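Local structure of cytochrome P450 268A2 Cyp268A2 (Mycobacterium marinum, 6BLD) at residues R177-H182 with Q209-Q214; A217-E222 with D230-L235. The protein is a cytochrome P450, a haem-binding protein of mostly helical fold, modelled with haem and (3E,5E)-6,10-dimethylundeca-3,5,9-trien-2-one. All coordinates share one frame; numbering follows the deposited sequence.

Interaction 1 (R177-H182 with Q209-Q214); sequences RERVAH and QMYLHQ. With DXJ ((3E,5E)-6,10-dimethylundeca-3,5,9-trien-2-one), chain C.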
loop_
_atom_site.group_PDB
_atom_site.type_symbol
_atom_site.label_atom_id
_atom_site.label_comp_id
_atom_site.label_asym_id
_atom_site.label_seq_id
_atom_site.Cartn_x
_atom_site.Cartn_y
_atom_site.Cartn_z
ATOM N N ARG A 177 6.814 -18.686 -4.775
ATOM C CA ARG A 177 6.664 -17.664 -3.743
ATOM C C ARG A 177 7.544 -16.451 -4.021
ATOM O O ARG A 177 7.073 -15.310 -3.969
ATOM C CB ARG A 177 6.970 -18.263 -2.369
ATOM C CG ARG A 177 5.827 -19.097 -1.813
ATOM C CD ARG A 177 6.198 -19.784 -0.510
ATOM N NE ARG A 177 5.111 -20.627 -0.019
ATOM C CZ ARG A 177 4.624 -20.577 1.217
ATOM N NH1 ARG A 177 5.126 -19.721 2.098
ATOM N NH2 ARG A 177 3.632 -21.381 1.574
ATOM N N GLU A 178 8.826 -16.674 -4.323
ATOM C CA GLU A 178 9.722 -15.546 -4.558
ATOM C C GLU A 178 9.384 -14.812 -5.850
ATOM O O GLU A 178 9.564 -13.591 -5.932
ATOM C CB GLU A 178 11.177 -16.016 -4.579
ATOM C CG GLU A 178 11.700 -16.495 -3.229
ATOM C CD GLU A 178 11.582 -15.441 -2.140
ATOM O OE1 GLU A 178 11.712 -14.236 -2.449
ATOM O OE2 GLU A 178 11.361 -15.818 -0.971
ATOM N N ARG A 179 8.892 -15.527 -6.865
ATOM C CA ARG A 179 8.520 -14.869 -8.113
ATOM C C ARG A 179 7.245 -14.049 -7.958
ATOM O O ARG A 179 7.105 -13.000 -8.597
ATOM C CB ARG A 179 8.356 -15.901 -9.227
ATOM C CG ARG A 179 9.608 -16.710 -9.513
ATOM C CD ARG A 179 9.313 -17.866 -10.455
ATOM N NE ARG A 179 8.894 -17.404 -11.774
ATOM C CZ ARG A 179 8.589 -18.212 -12.785
ATOM N NH1 ARG A 179 8.655 -19.527 -12.628
ATOM N NH2 ARG A 179 8.217 -17.704 -13.952
ATOM N N VAL A 180 6.307 -14.507 -7.125
ATOM C CA VAL A 180 5.096 -13.729 -6.883
ATOM C C VAL A 180 5.434 -12.432 -6.158
ATOM O O VAL A 180 4.907 -11.363 -6.490
ATOM C CB VAL A 180 4.067 -14.570 -6.105
ATOM C CG1 VAL A 180 3.016 -13.672 -5.464
ATOM C CG2 VAL A 180 3.412 -15.587 -7.025
ATOM N N ALA A 181 6.325 -12.501 -5.165
ATOM C CA ALA A 181 6.750 -11.292 -4.466
ATOM C C ALA A 181 7.461 -10.331 -5.410
ATOM O O ALA A 181 7.282 -9.111 -5.319
ATOM C CB ALA A 181 7.655 -11.656 -3.289
ATOM N N HIS A 182 8.272 -10.864 -6.327
ATOM C CA HIS A 182 8.947 -10.012 -7.301
ATOM C C HIS A 182 7.953 -9.409 -8.287
ATOM O O HIS A 182 8.069 -8.234 -8.653
ATOM C CB HIS A 182 10.022 -10.810 -8.037
ATOM C CG HIS A 182 10.613 -10.092 -9.209
ATOM N ND1 HIS A 182 10.129 -10.234 -10.492
ATOM C CD2 HIS A 182 11.653 -9.227 -9.293
ATOM C CE1 HIS A 182 10.844 -9.489 -11.316
ATOM N NE2 HIS A 182 11.774 -8.867 -10.614
ATOM N N GLN A 209 2.098 -9.170 -14.592
ATOM C CA GLN A 209 0.680 -9.482 -14.448
ATOM C C GLN A 209 0.362 -10.845 -15.048
ATOM O O GLN A 209 -0.422 -11.615 -14.480
ATOM C CB GLN A 209 -0.167 -8.398 -15.110
ATOM C CG GLN A 209 -0.462 -7.210 -14.222
ATOM C CD GLN A 209 -1.540 -6.318 -14.797
ATOM O OE1 GLN A 209 -2.146 -6.641 -15.819
ATOM N NE2 GLN A 209 -1.788 -5.189 -14.144
ATOM N N MET A 210 0.965 -11.160 -16.196
ATOM C CA MET A 210 0.712 -12.444 -16.840
ATOM C C MET A 210 1.143 -13.602 -15.950
ATOM O O MET A 210 0.426 -14.602 -15.833
ATOM C CB MET A 210 1.433 -12.503 -18.185
ATOM C CG MET A 210 1.116 -13.734 -19.009
ATOM S SD MET A 210 2.043 -13.768 -20.551
ATOM C CE MET A 210 3.432 -14.799 -20.086
ATOM N N TYR A 211 2.308 -13.482 -15.307
ATOM C CA TYR A 211 2.774 -14.554 -14.432
ATOM C C TYR A 211 1.838 -14.745 -13.246
ATOM O O TYR A 211 1.501 -15.880 -12.889
ATOM C CB TYR A 211 4.195 -14.271 -13.947
ATOM C CG TYR A 211 4.620 -15.183 -12.818
ATOM C CD1 TYR A 211 4.957 -16.507 -13.063
ATOM C CD2 TYR A 211 4.661 -14.727 -11.506
ATOM C CE1 TYR A 211 5.334 -17.351 -12.037
ATOM C CE2 TYR A 211 5.038 -15.566 -10.471
ATOM C CZ TYR A 211 5.374 -16.876 -10.745
ATOM O OH TYR A 211 5.750 -17.715 -9.724
ATOM N N LEU A 212 1.411 -13.645 -12.618
ATOM C CA LEU A 212 0.492 -13.750 -11.489
ATOM C C LEU A 212 -0.830 -14.387 -11.900
ATOM O O LEU A 212 -1.433 -15.128 -11.114
ATOM C CB LEU A 212 0.256 -12.370 -10.876
ATOM C CG LEU A 212 1.461 -11.752 -10.162
ATOM C CD1 LEU A 212 1.171 -10.318 -9.747
ATOM C CD2 LEU A 212 1.860 -12.593 -8.960
ATOM N N HIS A 213 -1.293 -14.119 -13.123
ATOM C CA HIS A 213 -2.500 -14.779 -13.611
ATOM C C HIS A 213 -2.255 -16.255 -13.900
ATOM O O HIS A 213 -3.187 -17.062 -13.821
ATOM C CB HIS A 213 -3.023 -14.067 -14.860
ATOM C CG HIS A 213 -3.771 -12.805 -14.561
ATOM N ND1 HIS A 213 -5.012 -12.529 -15.095
ATOM C CD2 HIS A 213 -3.455 -11.746 -13.779
ATOM C CE1 HIS A 213 -5.427 -11.354 -14.654
ATOM N NE2 HIS A 213 -4.500 -10.857 -13.855
ATOM N N GLN A 214 -1.017 -16.623 -14.236
ATOM C CA GLN A 214 -0.689 -18.034 -14.414
ATOM C C GLN A 214 -0.754 -18.782 -13.090
ATOM O O GLN A 214 -1.315 -19.882 -13.017
ATOM C CB GLN A 214 0.701 -18.176 -15.037
ATOM C CG GLN A 214 0.730 -17.986 -16.539
ATOM C CD GLN A 214 -0.221 -18.920 -17.257
ATOM O OE1 GLN A 214 -0.152 -20.138 -17.101
ATOM N NE2 GLN A 214 -1.118 -18.351 -18.047
HETATM C C10 DXJ C . -1.788 -2.614 -9.517
HETATM C C13 DXJ C . 0.043 -1.699 -12.754
HETATM C C01 DXJ C . -3.516 -1.009 -1.282
HETATM C C02 DXJ C . -2.778 -1.418 -2.553
HETATM C C03 DXJ C . -3.441 -1.990 -3.537
HETATM C C04 DXJ C . -1.277 -1.160 -2.678
HETATM C C05 DXJ C . -2.727 -2.409 -4.821
HETATM C C06 DXJ C . -3.473 -1.952 -6.073
HETATM C C07 DXJ C . -2.975 -2.633 -7.347
HETATM C C08 DXJ C . -2.288 -1.945 -8.238
HETATM C C09 DXJ C . -3.283 -4.108 -7.590
HETATM C C11 DXJ C . -1.326 -1.868 -10.500
HETATM C C12 DXJ C . -0.822 -2.509 -11.791
HETATM O O14 DXJ C . -1.102 -3.633 -12.045
#

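Interaction 2 (A217-E222 with D230-L235); sequences ASLAAE and DLFSAL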
loop_
_atom_site.group_PDB
_atom_site.type_symbol
_atom_site.label_atom_id
_atom_site.label_comp_id
_atom_site.label_asym_id
_atom_site.label_seq_id
_atom_site.Cartn_x
_atom_site.Cartn_y
_atom_site.Cartn_z
ATOM N N ALA A 217 -4.465 -19.083 -12.105
ATOM C CA ALA A 217 -5.194 -20.124 -12.820
ATOM C C ALA A 217 -4.821 -21.512 -12.311
ATOM O O ALA A 217 -5.685 -22.390 -12.198
ATOM C CB ALA A 217 -4.935 -20.016 -14.321
ATOM N N SER A 218 -3.542 -21.727 -11.995
ATOM C CA SER A 218 -3.112 -23.028 -11.489
ATOM C C SER A 218 -3.665 -23.294 -10.095
ATOM O O SER A 218 -4.099 -24.412 -9.797
ATOM C CB SER A 218 -1.585 -23.112 -11.483
ATOM O OG SER A 218 -1.074 -23.209 -12.801
ATOM N N LEU A 219 -3.656 -22.279 -9.226
ATOM C CA LEU A 219 -4.171 -22.471 -7.874
ATOM C C LEU A 219 -5.691 -22.583 -7.873
ATOM O O LEU A 219 -6.259 -23.362 -7.100
ATOM C CB LEU A 219 -3.710 -21.329 -6.970
ATOM C CG LEU A 219 -3.439 -21.725 -5.517
ATOM C CD1 LEU A 219 -2.091 -22.413 -5.403
ATOM C CD2 LEU A 219 -3.496 -20.514 -4.601
ATOM N N ALA A 220 -6.367 -21.825 -8.737
ATOM C CA ALA A 220 -7.823 -21.913 -8.814
ATOM C C ALA A 220 -8.261 -23.299 -9.262
ATOM O O ALA A 220 -9.190 -23.885 -8.694
ATOM C CB ALA A 220 -8.364 -20.844 -9.762
ATOM N N ALA A 221 -7.604 -23.840 -10.291
ATOM C CA ALA A 221 -7.924 -25.190 -10.742
ATOM C C ALA A 221 -7.591 -26.230 -9.681
ATOM O O ALA A 221 -8.293 -27.240 -9.566
ATOM C CB ALA A 221 -7.185 -25.497 -12.045
ATOM N N GLU A 222 -6.535 -26.001 -8.895
ATOM C CA GLU A 222 -6.185 -26.945 -7.838
ATOM C C GLU A 222 -7.218 -26.931 -6.719
ATOM O O GLU A 222 -7.591 -27.987 -6.197
ATOM C CB GLU A 222 -4.797 -26.625 -7.287
ATOM C CG GLU A 222 -4.431 -27.422 -6.044
ATOM C CD GLU A 222 -3.440 -26.700 -5.153
ATOM O OE1 GLU A 222 -2.230 -26.731 -5.459
ATOM O OE2 GLU A 222 -3.870 -26.104 -4.143
ATOM N N ASP A 230 -8.469 -22.374 3.134
ATOM C CA ASP A 230 -7.690 -21.165 2.933
ATOM C C ASP A 230 -8.528 -20.063 2.292
ATOM O O ASP A 230 -9.731 -20.200 2.057
ATOM C CB ASP A 230 -6.461 -21.471 2.081
ATOM C CG ASP A 230 -6.821 -21.813 0.652
ATOM O OD1 ASP A 230 -7.042 -20.879 -0.149
ATOM O OD2 ASP A 230 -6.907 -23.018 0.340
ATOM N N LEU A 231 -7.855 -18.953 1.985
ATOM C CA LEU A 231 -8.527 -17.785 1.430
ATOM C C LEU A 231 -8.937 -18.012 -0.019
ATOM O O LEU A 231 -10.057 -17.668 -0.414
ATOM C CB LEU A 231 -7.604 -16.575 1.544
ATOM C CG LEU A 231 -8.205 -15.178 1.469
ATOM C CD1 LEU A 231 -7.412 -14.277 2.379
ATOM C CD2 LEU A 231 -8.162 -14.669 0.047
ATOM N N PHE A 232 -8.041 -18.585 -0.825
ATOM C CA PHE A 232 -8.334 -18.801 -2.237
ATOM C C PHE A 232 -9.389 -19.879 -2.440
ATOM O O PHE A 232 -10.187 -19.794 -3.380
ATOM C CB PHE A 232 -7.051 -19.172 -2.979
ATOM C CG PHE A 232 -6.968 -18.618 -4.370
ATOM C CD1 PHE A 232 -7.221 -17.277 -4.612
ATOM C CD2 PHE A 232 -6.640 -19.436 -5.438
ATOM C CE1 PHE A 232 -7.144 -16.766 -5.891
ATOM C CE2 PHE A 232 -6.560 -18.930 -6.717
ATOM C CZ PHE A 232 -6.811 -17.593 -6.944
ATOM N N SER A 233 -9.398 -20.903 -1.583
ATOM C CA SER A 233 -10.385 -21.971 -1.704
ATOM C C SER A 233 -11.800 -21.422 -1.628
ATOM O O SER A 233 -12.658 -21.761 -2.451
ATOM C CB SER A 233 -10.169 -23.012 -0.607
ATOM O OG SER A 233 -8.958 -23.720 -0.787
ATOM N N ALA A 234 -12.066 -20.577 -0.630
ATOM C CA ALA A 234 -13.399 -20.012 -0.477
ATOM C C ALA A 234 -13.765 -19.113 -1.649
ATOM O O ALA A 234 -14.937 -19.044 -2.031
ATOM C CB ALA A 234 -13.494 -19.240 0.839
ATOM N N LEU A 235 -12.782 -18.430 -2.238
ATOM C CA LEU A 235 -13.071 -17.525 -3.344
ATOM C C LEU A 235 -13.442 -18.294 -4.607
ATOM O O LEU A 235 -14.453 -17.993 -5.254
ATOM C CB LEU A 235 -11.873 -16.613 -3.601
ATOM C CG LEU A 235 -11.986 -15.714 -4.833
ATOM C CD1 LEU A 235 -12.786 -14.461 -4.510
ATOM C CD2 LEU A 235 -10.611 -15.356 -5.365
#

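Interaction 1 (R177-H182 with Q209-Q214)
Tyr-211 lays its ring against the side chain of Arg-179. The guanidinium and the ring lie nearly parallel, with planes 18° apart. The overlap is partial: CE1 of Tyr-211 sits over one face of the guanidinium, toward its rim, 3.4 Å from CZ of Arg-179. The bend at chi3 (65°) lays the guanidinium across the ring. The aliphatic part of the arginine meets the phenol end, with CB of Arg-179 3.2 Å from OH of Tyr-211. That hydroxyl is hydrogen-bonded to Asp-176, just before helix 177-186, which fixes the far end of the ring.

The CE2 edge of the ring meets Val-180. The backbone N of Val-180 lies close to the ring plane, 3.7 Å from CE2 of Tyr-211, and its CG2 packs on the same carbon at 3.8 Å. CG of Tyr-211 is anti to the backbone N, which carries the ring across to helix 177-186.

The two helices run roughly antiparallel, at 139°, with segment axes 9.9 Å apart at closest approach. Helix 201-225 probably corresponds to the G helix of the P450 fold, which helps to roof the pocket above the haem. Deeper in, the methyls of Val-180 meet one branch of Leu-212, CG1 of Val-180 lying 3.8 Å from CD2 of Leu-212. Leu-212 also touches Phe-254 and Val-255 of helix 247-278, and Val-180 touches Ile-163 of helix 160-170.

Gln-209, one turn before His-213 and not in contact with 177-182, lines the ligand pocket. Its NE2 donates a bent hydrogen bond to O14 of (3E,5E)-6,10-dimethylundeca-3,5,9-trien-2-one at 2.7 Å. The same nitrogen is also hydrogen-bonded to the carbonyl of Leu-95.

Interaction 2 (A217-E222 with D230-L235)
Phe-232 turns one edge of its ring toward helix 201-225. The backbone at Leu-219 and Ala-220 meets that edge in the ring plane, with N of Ala-220 3.5 Å from CE2 of Phe-232. The methyl of Ala-220 adds a looser touch on the same carbon, CB to CE2 at 4.0 Å. Leu-219 comes in obliquely. Its CD2 branch reaches CD2 of Phe-232 at 3.4 Å, while its CB lies beside CE2 at 3.7 Å. The ring is therefore met by leucine and backbone together.

Phe-232 stands in the first turn of helix 231-237. Asp-230 is the N-cap of that helix: its OD1 accepts from N of Ser-233 at 2.8 Å, 43° out of the carboxylate plane. CG of Asp-230 lies beside both its backbone N and its carbonyl carbon (chi1 69°), which sets the carboxylate by the N-H of Ser-233. Its OD2 forms a salt bridge with Arg-223.

The contact joins the end of helix 201-225 to the short helix that follows it. Val-170 of helix 160-170 touches both Leu-219 and Phe-232, and Val-250 of helix 247-278 touches Phe-232.

Between the two segments the contact is buried, and it rests on van der Waals packing of side chains and helix backbone. The polar groups lie at the cap, where the aspartate probably stabilises the helix start by countering its dipole.

In the fold
Helix 201-225 serves both contacts. Interaction 1 uses residues 209-214 to meet helix 177-186, and interaction 2 uses residues 217-222, farther along, to meet helix 231-237. Their centres are 15 Å apart, and they follow one another along the helix, where a weak hydrogen bond runs between Gln-214 O and Ser-218 OG. Both also pack against helices 160-170 and 247-278. Interaction 1 is the one tied directly to the pocket, since Gln-209 binds the ligand. The side chain of Val-180 is about 12 Å from the haem. Phe-232 of interaction 2 has its side chain about 12 Å from the haem and about 13 Å from the ligand. Interaction 2 holds no pocket residue.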